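Local coordinates for putative restriction endonuclease domain-containing protein (Anabaena variabilis, PDB 3OT2) that is of unknown function but probably acts as a nuclease, its chain belonging to the Uma2 family of the PD-(D/E)XK restriction endonuclease-like clan, at residues Q135-V149 with V158-F171. Residues are numbered along the deposited sequence; the frame is centred on the assembly and turned at random. Where two conformers were deposited one is given.
Sequences QMGWLIDPDEQTVFV and VFDEPDALVPVPSF. With ACT (acetate ion), chain C; EDO (1,2-ethanediol), chain L.
Val147 and Phe159 form an antiparallel hydrogen-bonded pair: Val147 N donates to Phe159 O (2.9 Å, nearly straight at 171°), and Phe159 N returns a bond to Val147 O. A water bridges Gln145 O and Asp160 O, and another links Gln135 OE1 to Ser170 OG and Phe171 N, while Gln135 NE2 is hydrogen-bonded to Asp107. Alongside Thr146, Asp160 OD2 forms a salt bridge with Lys124 of the second subunit. The one direct side-chain hydrogen bond between the two segments runs from Trp138 NE1 to Pro167 O (2.9 Å); the carbonyl oxygen lies in the indole plane, while Val166 CG1 sits 3.3 Å above one face, toward the rim. With a leucine in place of Trp138, Pro167 O would probably lose its indole donor and Val166 the flat surface it packs on. Selenomethionine Met136, CG anti to its N (chi1 -177°), brings SE to 3.9 Å from Pro169 CD. Val149 CG2 meets Phe159 CD2 at 3.7 Å, and Pro167 CD lies over one face of that ring, displaced toward its rim. Strands 146-150 and 157-159 make a beta hairpin at the edge of the mixed sheet, and the loop after it runs back alongside the start of strand 136-141.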
ATOM      1  N   GLN A 135     -12.319  11.776  -3.210  1.00 27.07           N
ATOM      2  CA  GLN A 135     -13.037  11.334  -2.019  1.00 27.98           C
ATOM      3  C   GLN A 135     -12.592   9.951  -1.617  1.00 28.50           C
ATOM      4  O   GLN A 135     -12.534   9.661  -0.431  1.00 29.39           O
ATOM      5  CB  GLN A 135     -14.566  11.316  -2.242  1.00 29.89           C
ATOM      6  CG  GLN A 135     -15.165  12.610  -2.809  1.00 32.42           C
ATOM      7  CD  GLN A 135     -16.665  12.496  -3.002  1.00 42.34           C
ATOM      8  OE1 GLN A 135     -17.375  11.777  -2.271  1.00 40.51           O
ATOM      9  NE2 GLN A 135     -17.198  13.254  -3.970  1.00 33.36           N
HETATM   10  N   MSE A 136     -12.359   9.066  -2.587  1.00 24.56           N
HETATM   11  CA  MSE A 136     -11.994   7.685  -2.272  1.00 22.68           C
HETATM   12  C   MSE A 136     -11.131   7.068  -3.348  1.00 28.01           C
HETATM   13  O   MSE A 136     -11.323   7.316  -4.538  1.00 25.88           O
HETATM   14  CB  MSE A 136     -13.272   6.814  -2.087  1.00 22.80           C
HETATM   15  CG  MSE A 136     -12.948   5.355  -1.681  1.00 25.14           C
HETATM   16 SE   MSE A 136     -14.543   4.300  -1.368  0.75 27.52          SE
HETATM   17  CE  MSE A 136     -15.044   4.994   0.382  1.00 25.72           C
ATOM     18  N   GLY A 137     -10.218   6.216  -2.907  1.00 25.04           N
ATOM     19  CA  GLY A 137      -9.405   5.394  -3.783  1.00 24.24           C
ATOM     20  C   GLY A 137      -9.646   3.933  -3.473  1.00 28.34           C
ATOM     21  O   GLY A 137      -9.816   3.563  -2.309  1.00 27.17           O
ATOM     22  N   TRP A 138      -9.726   3.104  -4.518  1.00 26.29           N
ATOM     23  CA  TRP A 138      -9.780   1.652  -4.416  1.00 26.17           C
ATOM     24  C   TRP A 138      -8.562   1.058  -5.077  1.00 29.66           C
ATOM     25  O   TRP A 138      -8.280   1.381  -6.234  1.00 30.01           O
ATOM     26  CB  TRP A 138     -11.019   1.062  -5.138  1.00 24.54           C
ATOM     27  CG  TRP A 138     -12.308   0.963  -4.366  1.00 25.30           C
ATOM     28  CD1 TRP A 138     -12.634   1.567  -3.189  1.00 27.97           C
ATOM     29  CD2 TRP A 138     -13.478   0.272  -4.805  1.00 25.04           C
ATOM     30  NE1 TRP A 138     -13.917   1.231  -2.825  1.00 28.15           N
ATOM     31  CE2 TRP A 138     -14.457   0.423  -3.799  1.00 29.32           C
ATOM     32  CE3 TRP A 138     -13.773  -0.522  -5.933  1.00 26.15           C
ATOM     33  CZ2 TRP A 138     -15.718  -0.188  -3.885  1.00 28.79           C
ATOM     34  CZ3 TRP A 138     -15.016  -1.131  -6.015  1.00 28.96           C
ATOM     35  CH2 TRP A 138     -15.976  -0.959  -5.001  1.00 29.97           C
ATOM     36  N   LEU A 139      -7.857   0.178  -4.371  1.00 26.01           N
ATOM     37  CA  LEU A 139      -6.760  -0.584  -4.955  0.50 26.35           C
ATOM     38  C   LEU A 139      -7.208  -2.035  -4.907  1.00 29.77           C
ATOM     39  O   LEU A 139      -7.293  -2.626  -3.826  1.00 30.51           O
ATOM     40  CB  LEU A 139      -5.393  -0.355  -4.266  0.50 26.67           C
ATOM     41  CG  LEU A 139      -4.237  -1.254  -4.766  0.50 31.75           C
ATOM     42  CD1 LEU A 139      -4.100  -1.215  -6.272  0.50 30.52           C
ATOM     43  CD2 LEU A 139      -2.937  -0.869  -4.118  0.50 34.63           C
ATOM     44  N   ILE A 140      -7.585  -2.571  -6.064  1.00 26.04           N
ATOM     45  CA  ILE A 140      -8.079  -3.946  -6.207  1.00 26.74           C
ATOM     46  C   ILE A 140      -6.907  -4.854  -6.558  1.00 31.05           C
ATOM     47  O   ILE A 140      -6.172  -4.581  -7.507  1.00 31.59           O
ATOM     48  CB  ILE A 140      -9.217  -4.057  -7.278  1.00 28.45           C
ATOM     49  CG1 ILE A 140     -10.433  -3.184  -6.901  1.00 28.81           C
ATOM     50  CG2 ILE A 140      -9.611  -5.557  -7.524  1.00 28.48           C
ATOM     51  CD1 ILE A 140     -11.481  -3.011  -8.016  1.00 31.35           C
ATOM     52  N   ASP A 141      -6.730  -5.921  -5.781  1.00 27.91           N
ATOM     53  CA  ASP A 141      -5.681  -6.912  -6.012  1.00 28.99           C
ATOM     54  C   ASP A 141      -6.361  -8.240  -6.385  1.00 33.32           C
ATOM     55  O   ASP A 141      -6.755  -8.981  -5.483  1.00 33.01           O
ATOM     56  CB  ASP A 141      -4.780  -7.065  -4.772  1.00 31.36           C
ATOM     57  CG  ASP A 141      -3.648  -8.066  -4.958  1.00 37.19           C
ATOM     58  OD1 ASP A 141      -3.737  -8.915  -5.875  1.00 38.22           O
ATOM     59  OD2 ASP A 141      -2.654  -7.964  -4.239  1.00 42.12           O
ATOM     60  N   PRO A 142      -6.529  -8.548  -7.689  1.00 31.49           N
ATOM     61  CA  PRO A 142      -7.247  -9.790  -8.072  1.00 33.14           C
ATOM     62  C   PRO A 142      -6.619 -11.049  -7.493  1.00 40.43           C
ATOM     63  O   PRO A 142      -7.352 -11.863  -6.936  1.00 39.10           O
ATOM     64  CB  PRO A 142      -7.189  -9.786  -9.605  1.00 34.28           C
ATOM     65  CG  PRO A 142      -7.121  -8.315  -9.942  1.00 35.57           C
ATOM     66  CD  PRO A 142      -6.192  -7.747  -8.880  1.00 31.60           C
ATOM     67  N   ASP A 143      -5.274 -11.166  -7.534  1.00 39.88           N
ATOM     68  CA  ASP A 143      -4.585 -12.340  -7.026  1.00 42.60           C
ATOM     69  C   ASP A 143      -4.855 -12.595  -5.553  1.00 46.06           C
ATOM     70  O   ASP A 143      -5.016 -13.747  -5.167  1.00 47.58           O
ATOM     71  CB  ASP A 143      -3.064 -12.250  -7.264  1.00 45.40           C
ATOM     72  CG  ASP A 143      -2.608 -12.422  -8.711  1.00 54.19           C
ATOM     73  OD1 ASP A 143      -3.426 -12.864  -9.556  1.00 54.77           O
ATOM     74  OD2 ASP A 143      -1.443 -12.090  -9.002  1.00 61.79           O
ATOM     75  N   GLU A 144      -4.891 -11.545  -4.735  1.00 40.54           N
ATOM     76  CA  GLU A 144      -5.122 -11.702  -3.306  1.00 39.72           C
ATOM     77  C   GLU A 144      -6.591 -11.534  -2.956  1.00 40.68           C
ATOM     78  O   GLU A 144      -6.917 -11.569  -1.773  1.00 41.18           O
ATOM     79  CB  GLU A 144      -4.275 -10.690  -2.511  1.00 40.91           C
ATOM     80  CG  GLU A 144      -2.777 -10.864  -2.701  1.00 51.67           C
ATOM     81  CD  GLU A 144      -2.046 -11.714  -1.685  1.00 65.06           C
ATOM     82  OE1 GLU A 144      -2.700 -12.250  -0.762  1.00 62.52           O
ATOM     83  OE2 GLU A 144      -0.806 -11.825  -1.805  1.00 57.20           O
ATOM     84  N   GLN A 145      -7.471 -11.293  -3.960  1.00 35.04           N
ATOM     85  CA  GLN A 145      -8.924 -11.054  -3.765  1.00 32.96           C
ATOM     86  C   GLN A 145      -9.118 -10.061  -2.607  1.00 36.12           C
ATOM     87  O   GLN A 145      -9.851 -10.295  -1.645  1.00 35.18           O
ATOM     88  CB  GLN A 145      -9.685 -12.372  -3.535  1.00 35.18           C
ATOM     89  CG  GLN A 145      -9.633 -13.286  -4.766  1.00 42.82           C
ATOM     90  CD  GLN A 145     -10.326 -14.608  -4.562  1.00 60.71           C
ATOM     91  OE1 GLN A 145     -11.411 -14.694  -3.994  1.00 60.56           O
ATOM     92  NE2 GLN A 145      -9.739 -15.660  -5.082  1.00 52.98           N
ATOM     93  N   THR A 146      -8.402  -8.942  -2.704  1.00 32.70           N
ATOM     94  CA  THR A 146      -8.370  -7.927  -1.687  1.00 31.74           C
ATOM     95  C   THR A 146      -8.627  -6.573  -2.302  1.00 34.08           C
ATOM     96  O   THR A 146      -8.251  -6.319  -3.451  1.00 32.03           O
ATOM     97  CB  THR A 146      -6.971  -7.962  -0.990  1.00 38.63           C
ATOM     98  OG1 THR A 146      -6.823  -9.206  -0.297  1.00 39.97           O
ATOM     99  CG2 THR A 146      -6.746  -6.785  -0.003  1.00 35.53           C
ATOM    100  N   VAL A 147      -9.294  -5.714  -1.537  1.00 29.88           N
ATOM    101  CA  VAL A 147      -9.469  -4.319  -1.912  1.00 27.96           C
ATOM    102  C   VAL A 147      -8.928  -3.449  -0.773  1.00 31.10           C
ATOM    103  O   VAL A 147      -9.344  -3.607   0.379  1.00 30.92           O
ATOM    104  CB  VAL A 147     -10.913  -3.909  -2.313  1.00 28.94           C
ATOM    105  CG1 VAL A 147     -10.935  -2.450  -2.771  1.00 27.58           C
ATOM    106  CG2 VAL A 147     -11.457  -4.823  -3.421  1.00 28.64           C
ATOM    107  N   PHE A 148      -8.010  -2.527  -1.104  1.00 27.02           N
ATOM    108  CA  PHE A 148      -7.560  -1.507  -0.159  1.00 26.67           C
ATOM    109  C   PHE A 148      -8.382  -0.278  -0.429  1.00 30.54           C
ATOM    110  O   PHE A 148      -8.533   0.113  -1.596  1.00 29.00           O
ATOM    111  CB  PHE A 148      -6.065  -1.190  -0.287  1.00 29.01           C
ATOM    112  CG  PHE A 148      -5.124  -2.297   0.120  1.00 33.43           C
ATOM    113  CD1 PHE A 148      -4.963  -2.638   1.454  1.00 37.71           C
ATOM    114  CD2 PHE A 148      -4.396  -2.995  -0.834  1.00 38.37           C
ATOM    115  CE1 PHE A 148      -4.064  -3.648   1.836  1.00 40.05           C
ATOM    116  CE2 PHE A 148      -3.474  -3.987  -0.447  1.00 42.82           C
ATOM    117  CZ  PHE A 148      -3.320  -4.300   0.885  1.00 40.15           C
ATOM    118  N   VAL A 149      -8.947   0.308   0.620  1.00 27.40           N
ATOM    119  CA  VAL A 149      -9.784   1.509   0.529  1.00 25.27           C
ATOM    120  C   VAL A 149      -9.016   2.684   1.139  1.00 28.88           C
ATOM    121  O   VAL A 149      -8.598   2.632   2.301  1.00 28.01           O
ATOM    122  CB  VAL A 149     -11.168   1.291   1.189  1.00 28.29           C
ATOM    123  CG1 VAL A 149     -11.929   2.617   1.327  1.00 28.25           C
ATOM    124  CG2 VAL A 149     -11.998   0.283   0.391  1.00 28.42           C
ATOM    125  N   VAL A 158      -8.648  -2.416   4.810  1.00 32.49           N
ATOM    126  CA  VAL A 158      -8.499  -3.682   4.076  1.00 32.29           C
ATOM    127  C   VAL A 158      -9.816  -4.431   4.047  1.00 35.64           C
ATOM    128  O   VAL A 158     -10.414  -4.648   5.106  1.00 36.47           O
ATOM    129  CB  VAL A 158      -7.401  -4.606   4.693  1.00 36.66           C
ATOM    130  CG1 VAL A 158      -7.062  -5.754   3.754  1.00 36.52           C
ATOM    131  CG2 VAL A 158      -6.149  -3.842   5.033  1.00 36.30           C
ATOM    132  N   PHE A 159     -10.209  -4.915   2.862  1.00 31.43           N
ATOM    133  CA  PHE A 159     -11.415  -5.741   2.682  1.00 30.81           C
ATOM    134  C   PHE A 159     -11.010  -7.016   1.955  1.00 34.48           C
ATOM    135  O   PHE A 159     -10.452  -6.944   0.854  1.00 34.15           O
ATOM    136  CB  PHE A 159     -12.516  -4.935   1.923  1.00 30.94           C
ATOM    137  CG  PHE A 159     -12.971  -3.773   2.786  1.00 31.45           C
ATOM    138  CD1 PHE A 159     -13.937  -3.957   3.774  1.00 35.33           C
ATOM    139  CD2 PHE A 159     -12.324  -2.541   2.722  1.00 31.51           C
ATOM    140  CE1 PHE A 159     -14.275  -2.916   4.641  1.00 36.08           C
ATOM    141  CE2 PHE A 159     -12.639  -1.518   3.610  1.00 34.80           C
ATOM    142  CZ  PHE A 159     -13.603  -1.718   4.576  1.00 34.11           C
ATOM    143  N   ASP A 160     -11.215  -8.184   2.592  1.00 33.00           N
ATOM    144  CA  ASP A 160     -10.866  -9.452   1.959  1.00 34.38           C
ATOM    145  C   ASP A 160     -11.761 -10.633   2.387  1.00 41.34           C
ATOM    146  O   ASP A 160     -11.535 -11.743   1.927  1.00 40.92           O
ATOM    147  CB  ASP A 160      -9.387  -9.808   2.179  1.00 36.65           C
ATOM    148  CG  ASP A 160      -8.929  -9.953   3.621  1.00 46.77           C
ATOM    149  OD1 ASP A 160      -9.772 -10.269   4.498  1.00 48.17           O
ATOM    150  OD2 ASP A 160      -7.744  -9.760   3.870  1.00 52.36           O
ATOM    151  N   GLU A 161     -12.748 -10.401   3.270  1.00 40.48           N
ATOM    152  CA  GLU A 161     -13.700 -11.447   3.680  1.00 41.53           C
ATOM    153  C   GLU A 161     -14.727 -11.570   2.564  1.00 44.12           C
ATOM    154  O   GLU A 161     -15.222 -10.539   2.108  1.00 42.16           O
ATOM    155  CB  GLU A 161     -14.368 -11.116   5.029  1.00 43.96           C
ATOM    156  CG  GLU A 161     -13.461 -11.328   6.234  1.00 61.31           C
ATOM    157  CD  GLU A 161     -13.074 -12.768   6.525  1.00 98.25           C
ATOM    158  OE1 GLU A 161     -13.955 -13.554   6.947  1.00 98.84           O
ATOM    159  OE2 GLU A 161     -11.882 -13.108   6.336  1.00 97.20           O
ATOM    160  N   PRO A 162     -15.046 -12.789   2.080  1.00 41.43           N
ATOM    161  CA  PRO A 162     -15.970 -12.907   0.933  1.00 40.33           C
ATOM    162  C   PRO A 162     -17.301 -12.188   1.092  1.00 43.60           C
ATOM    163  O   PRO A 162     -17.749 -11.595   0.128  1.00 41.59           O
ATOM    164  CB  PRO A 162     -16.191 -14.423   0.812  1.00 44.07           C
ATOM    165  CG  PRO A 162     -14.925 -15.013   1.357  1.00 48.99           C
ATOM    166  CD  PRO A 162     -14.526 -14.113   2.489  1.00 44.04           C
ATOM    167  N   ASP A 163     -17.916 -12.218   2.281  1.00 43.33           N
ATOM    168  CA  ASP A 163     -19.219 -11.584   2.490  1.00 44.20           C
ATOM    169  C   ASP A 163     -19.125 -10.081   2.812  1.00 46.54           C
ATOM    170  O   ASP A 163     -20.154  -9.421   2.856  1.00 47.67           O
ATOM    171  CB  ASP A 163     -20.012 -12.313   3.592  1.00 48.79           C
ATOM    172  CG  ASP A 163     -20.252 -13.798   3.316  1.00 66.39           C
ATOM    173  OD1 ASP A 163     -20.606 -14.144   2.153  1.00 66.18           O
ATOM    174  OD2 ASP A 163     -20.097 -14.613   4.264  1.00 75.68           O
ATOM    175  N   ALA A 164     -17.917  -9.535   3.004  1.00 40.92           N
ATOM    176  CA  ALA A 164     -17.777  -8.123   3.348  1.00 38.82           C
ATOM    177  C   ALA A 164     -18.110  -7.211   2.175  1.00 41.34           C
ATOM    178  O   ALA A 164     -17.698  -7.476   1.043  1.00 39.38           O
ATOM    179  CB  ALA A 164     -16.374  -7.843   3.829  1.00 38.48           C
ATOM    180  N   LEU A 165     -18.868  -6.144   2.445  1.00 38.61           N
ATOM    181  CA  LEU A 165     -19.189  -5.128   1.438  1.00 37.09           C
ATOM    182  C   LEU A 165     -18.057  -4.149   1.351  1.00 40.15           C
ATOM    183  O   LEU A 165     -17.535  -3.719   2.379  1.00 40.61           O
ATOM    184  CB  LEU A 165     -20.475  -4.380   1.769  1.00 38.18           C
ATOM    185  CG  LEU A 165     -21.786  -5.144   1.705  1.00 44.61           C
ATOM    186  CD1 LEU A 165     -22.919  -4.196   1.999  1.00 45.73           C
ATOM    187  CD2 LEU A 165     -22.009  -5.777   0.333  1.00 46.29           C
ATOM    188  N   VAL A 166     -17.662  -3.782   0.139  1.00 34.22           N
ATOM    189  CA  VAL A 166     -16.563  -2.833  -0.030  1.00 30.79           C
ATOM    190  C   VAL A 166     -17.166  -1.432   0.079  1.00 34.08           C
ATOM    191  O   VAL A 166     -18.138  -1.160  -0.615  1.00 32.60           O
ATOM    192  CB  VAL A 166     -15.782  -3.048  -1.348  1.00 32.19           C
ATOM    193  CG1 VAL A 166     -14.477  -2.253  -1.351  1.00 30.15           C
ATOM    194  CG2 VAL A 166     -15.497  -4.530  -1.580  1.00 33.08           C
ATOM    195  N   PRO A 167     -16.639  -0.540   0.939  1.00 31.14           N
ATOM    196  CA  PRO A 167     -17.202   0.818   1.019  1.00 30.26           C
ATOM    197  C   PRO A 167     -17.134   1.564  -0.305  1.00 31.65           C
ATOM    198  O   PRO A 167     -16.186   1.419  -1.102  1.00 28.72           O
ATOM    199  CB  PRO A 167     -16.306   1.531   2.044  1.00 32.48           C
ATOM    200  CG  PRO A 167     -15.598   0.471   2.768  1.00 37.24           C
ATOM    201  CD  PRO A 167     -15.483  -0.696   1.842  1.00 32.79           C
ATOM    202  N   VAL A 168     -18.120   2.408  -0.503  1.00 27.85           N
ATOM    203  CA  VAL A 168     -18.238   3.229  -1.702  1.00 27.52           C
ATOM    204  C   VAL A 168     -18.422   4.684  -1.272  1.00 32.72           C
ATOM    205  O   VAL A 168     -18.883   4.917  -0.151  1.00 31.89           O
ATOM    206  CB  VAL A 168     -19.411   2.727  -2.605  1.00 30.86           C
ATOM    207  CG1 VAL A 168     -19.085   1.371  -3.233  1.00 29.61           C
ATOM    208  CG2 VAL A 168     -20.754   2.686  -1.856  1.00 32.26           C
ATOM    209  N   PRO A 169     -18.092   5.692  -2.112  1.00 29.87           N
ATOM    210  CA  PRO A 169     -18.387   7.088  -1.713  1.00 29.94           C
ATOM    211  C   PRO A 169     -19.891   7.267  -1.521  1.00 32.34           C
ATOM    212  O   PRO A 169     -20.674   6.492  -2.083  1.00 30.69           O
ATOM    213  CB  PRO A 169     -17.863   7.922  -2.885  1.00 31.20           C
ATOM    214  CG  PRO A 169     -17.040   7.004  -3.703  1.00 33.61           C
ATOM    215  CD  PRO A 169     -17.556   5.623  -3.481  1.00 29.12           C
ATOM    216  N   SER A 170     -20.305   8.235  -0.692  1.00 30.84           N
ATOM    217  CA  SER A 170     -21.727   8.388  -0.376  1.00 31.90           C
ATOM    218  C   SER A 170     -22.591   8.655  -1.642  1.00 35.25           C
ATOM    219  O   SER A 170     -23.733   8.180  -1.677  1.00 35.01           O
ATOM    220  CB  SER A 170     -21.953   9.451   0.697  1.00 36.21           C
ATOM    221  OG  SER A 170     -21.463  10.709   0.265  1.00 46.93           O
ATOM    222  N   PHE A 171     -22.048   9.303  -2.701  1.00 29.81           N
ATOM    223  CA  PHE A 171     -22.866   9.505  -3.911  1.00 30.22           C
ATOM    224  C   PHE A 171     -23.217   8.146  -4.569  1.00 34.86           C
ATOM    225  O   PHE A 171     -24.212   8.071  -5.285  1.00 35.61           O
ATOM    226  CB  PHE A 171     -22.172  10.425  -4.940  1.00 30.75           C
ATOM    227  CG  PHE A 171     -20.911   9.860  -5.579  1.00 30.23           C
ATOM    228  CD1 PHE A 171     -20.989   9.001  -6.678  1.00 31.26           C
ATOM    229  CD2 PHE A 171     -19.645  10.237  -5.119  1.00 30.18           C
ATOM    230  CE1 PHE A 171     -19.826   8.519  -7.293  1.00 30.77           C
ATOM    231  CE2 PHE A 171     -18.478   9.790  -5.773  1.00 30.26           C
ATOM    232  CZ  PHE A 171     -18.579   8.921  -6.837  1.00 28.71           C
TER
HETATM  233  C   ACT C 187      -2.246  -9.118  -8.813  1.00 45.01           C
HETATM  234  O   ACT C 187      -3.427  -9.420  -8.865  1.00 41.37           O
HETATM  235  OXT ACT C 187      -1.670  -8.996  -7.681  1.00 46.50           O
HETATM  236  CH3 ACT C 187      -1.481  -8.993 -10.108  1.00 45.26           C
HETATM  237  C1  EDO L 195      -3.301 -13.150   2.812  1.00 61.82           C
HETATM  238  O1  EDO L 195      -3.855 -13.342   4.121  1.00 66.64           O
HETATM  239  C2  EDO L 195      -2.432 -11.900   2.806  1.00 56.73           C
HETATM  240  O2  EDO L 195      -2.770 -11.109   1.650  1.00 56.73           O
HETATM  241  O   HOH W   1     -19.990  11.522  -1.959  1.00 37.59           O
HETATM  242  O   HOH W   2     -10.157 -12.558  -0.240  1.00 49.15           O